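Local atomic coordinates of putative beta-glucosidase (Bifidobacterium adolescentis, PDB entry 5WAB), a protein that hydrolyses beta-glucosidic linkages as a family 3 glycoside hydrolase and may also release terminal arabinopyranosyl units from ginsenosides. Residues 307-312 with 477-482. Residues are numbered along the deposited sequence; the frame is centred on the assembly and turned at random.
Sequences VAHQAA and GPALAD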
ATOM      1  N   VAL A 307     -18.939  -1.963   5.990  1.00 36.91           N
ATOM      2  CA  VAL A 307     -17.743  -2.337   5.247  1.00 33.54           C
ATOM      3  C   VAL A 307     -16.514  -1.734   5.915  1.00 31.30           C
ATOM      4  O   VAL A 307     -15.486  -2.402   6.078  1.00 31.01           O
ATOM      5  CB  VAL A 307     -17.876  -1.909   3.772  1.00 32.32           C
ATOM      6  CG1 VAL A 307     -16.583  -2.163   3.005  1.00 30.51           C
ATOM      7  CG2 VAL A 307     -19.037  -2.653   3.118  1.00 32.03           C
ATOM      8  N   ALA A 308     -16.618  -0.473   6.350  1.00 30.46           N
ATOM      9  CA  ALA A 308     -15.534   0.159   7.097  1.00 29.66           C
ATOM     10  C   ALA A 308     -15.303  -0.527   8.438  1.00 29.13           C
ATOM     11  O   ALA A 308     -14.165  -0.592   8.916  1.00 27.22           O
ATOM     12  CB  ALA A 308     -15.835   1.643   7.306  1.00 30.57           C
ATOM     13  N   HIS A 309     -16.369  -1.035   9.060  1.00 29.81           N
ATOM     14  CA  HIS A 309     -16.220  -1.776  10.307  1.00 31.04           C
ATOM     15  C   HIS A 309     -15.400  -3.040  10.085  1.00 31.48           C
ATOM     16  O   HIS A 309     -14.456  -3.320  10.834  1.00 28.69           O
ATOM     17  CB  HIS A 309     -17.601  -2.107  10.879  1.00 32.79           C
ATOM     18  CG  HIS A 309     -17.570  -2.722  12.245  1.00 33.26           C
ATOM     19  ND1 HIS A 309     -16.412  -2.849  12.982  1.00 32.69           N
ATOM     20  CD2 HIS A 309     -18.558  -3.250  13.006  1.00 34.51           C
ATOM     21  CE1 HIS A 309     -16.687  -3.428  14.137  1.00 34.00           C
ATOM     22  NE2 HIS A 309     -17.983  -3.683  14.176  1.00 35.29           N
ATOM     23  N   GLN A 310     -15.746  -3.817   9.054  1.00 31.11           N
ATOM     24  CA  GLN A 310     -14.989  -5.032   8.768  1.00 30.76           C
ATOM     25  C   GLN A 310     -13.581  -4.703   8.280  1.00 28.32           C
ATOM     26  O   GLN A 310     -12.612  -5.369   8.661  1.00 27.20           O
ATOM     27  CB  GLN A 310     -15.729  -5.898   7.745  1.00 32.19           C
ATOM     28  CG  GLN A 310     -15.011  -7.212   7.436  1.00 34.01           C
ATOM     29  CD  GLN A 310     -14.845  -8.113   8.668  1.00 36.38           C
ATOM     30  OE1 GLN A 310     -15.651  -8.079   9.599  1.00 37.63           O
ATOM     31  NE2 GLN A 310     -13.780  -8.910   8.677  1.00 36.08           N
ATOM     32  N   ALA A 311     -13.449  -3.678   7.433  1.00 27.45           N
ATOM     33  CA  ALA A 311     -12.122  -3.254   6.995  1.00 27.00           C
ATOM     34  C   ALA A 311     -11.270  -2.793   8.173  1.00 24.96           C
ATOM     35  O   ALA A 311     -10.048  -2.984   8.177  1.00 24.48           O
ATOM     36  CB  ALA A 311     -12.240  -2.146   5.947  1.00 23.90           C
ATOM     37  N   ALA A 312     -11.890  -2.156   9.168  1.00 25.82           N
ATOM     38  CA  ALA A 312     -11.139  -1.707  10.336  1.00 28.11           C
ATOM     39  C   ALA A 312     -10.681  -2.885  11.186  1.00 29.51           C
ATOM     40  O   ALA A 312      -9.564  -2.877  11.715  1.00 31.11           O
ATOM     41  CB  ALA A 312     -11.971  -0.732  11.167  1.00 28.33           C
ATOM     42  N   GLY A 477     -13.588   2.580  16.423  1.00 34.64           N
ATOM     43  CA  GLY A 477     -14.153   2.370  17.737  1.00 34.80           C
ATOM     44  C   GLY A 477     -14.777   1.001  17.920  1.00 35.46           C
ATOM     45  O   GLY A 477     -14.318   0.185  18.728  1.00 35.06           O
ATOM     46  N   PRO A 478     -15.847   0.722  17.169  1.00 36.52           N
ATOM     47  CA  PRO A 478     -16.472  -0.608  17.265  1.00 36.31           C
ATOM     48  C   PRO A 478     -15.521  -1.746  16.941  1.00 35.94           C
ATOM     49  O   PRO A 478     -15.596  -2.808  17.570  1.00 37.80           O
ATOM     50  CB  PRO A 478     -17.623  -0.524  16.254  1.00 36.22           C
ATOM     51  CG  PRO A 478     -17.930   0.931  16.154  1.00 36.51           C
ATOM     52  CD  PRO A 478     -16.611   1.628  16.294  1.00 36.27           C
ATOM     53  N   ALA A 479     -14.619  -1.549  15.977  1.00 34.14           N
ATOM     54  CA  ALA A 479     -13.701  -2.617  15.598  1.00 32.32           C
ATOM     55  C   ALA A 479     -12.755  -2.962  16.740  1.00 32.29           C
ATOM     56  O   ALA A 479     -12.455  -4.139  16.972  1.00 32.06           O
ATOM     57  CB  ALA A 479     -12.916  -2.207  14.355  1.00 31.25           C
ATOM     58  N   LEU A 480     -12.267  -1.947  17.454  1.00 32.50           N
ATOM     59  CA  LEU A 480     -11.384  -2.191  18.589  1.00 32.11           C
ATOM     60  C   LEU A 480     -12.103  -2.967  19.687  1.00 33.57           C
ATOM     61  O   LEU A 480     -11.527  -3.876  20.298  1.00 33.40           O
ATOM     62  CB  LEU A 480     -10.853  -0.861  19.126  1.00 32.24           C
ATOM     63  CG  LEU A 480      -9.802  -0.150  18.265  1.00 32.25           C
ATOM     64  CD1 LEU A 480      -9.568   1.273  18.765  1.00 32.84           C
ATOM     65  CD2 LEU A 480      -8.501  -0.940  18.225  1.00 31.67           C
ATOM     66  N   ALA A 481     -13.367  -2.628  19.946  1.00 33.90           N
ATOM     67  CA  ALA A 481     -14.124  -3.340  20.968  1.00 34.11           C
ATOM     68  C   ALA A 481     -14.298  -4.808  20.605  1.00 36.37           C
ATOM     69  O   ALA A 481     -14.169  -5.689  21.465  1.00 32.62           O
ATOM     70  CB  ALA A 481     -15.485  -2.674  21.170  1.00 32.99           C
ATOM     71  N   ASP A 482     -14.573  -5.091  19.329  1.00 36.39           N
ATOM     72  CA  ASP A 482     -14.789  -6.468  18.893  1.00 38.15           C
ATOM     73  C   ASP A 482     -13.522  -7.308  19.018  1.00 37.30           C
ATOM     74  O   ASP A 482     -13.587  -8.490  19.373  1.00 38.82           O
ATOM     75  CB  ASP A 482     -15.297  -6.480  17.453  1.00 39.66           C
ATOM     76  CG  ASP A 482     -16.709  -5.951  17.328  1.00 42.39           C
ATOM     77  OD1 ASP A 482     -17.332  -5.658  18.372  1.00 44.18           O
ATOM     78  OD2 ASP A 482     -17.192  -5.819  16.184  1.00 42.93           O
TER
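His309 carries most of the contact between segments 307-312 and 477-482, whose axes approach to 8.6 Å at 47°. With CG anti to the backbone N, its imidazole reaches across to the other helix, between Pro478, Ala479 and Asp482. Pro478 lays CB over one ring face toward the rim, a CH-pi contact 4.0 Å from the ring centroid and 24° off the normal. The methyl of Ala479 lies at the ring edge, in plane, its CB 3.8 Å from His309 ND1, and also meets Ala312, one turn after His309, with the two CB atoms 3.6 Å apart. The small side chains of Ala312 and Ala479 are consistent with the close approach of the axes. At the ring tip, Asp482 OD2 lies 3.0 Å from His309 NE2, near the ring plane, with ring and carboxylate turned 41° apart; the other oxygen, OD1, forms a salt bridge with Arg369. An alanine in place of His309 would remove the imidazole, and with it the Pro478 CH-pi contact and the approach to Asp482, and would probably loosen the packing here. Pro478, Leu480 and Ala481 also touch helix 362-368, whereas Val307, Gln310 and Ala311 pack on helix 83-99. Helix 301-313 thus lies between helix 83-99 of the N-terminal TIM-barrel domain and helix 476-484 of the family 3 C-terminal domain, which follows strand 465-468 of the six-stranded mixed sheet.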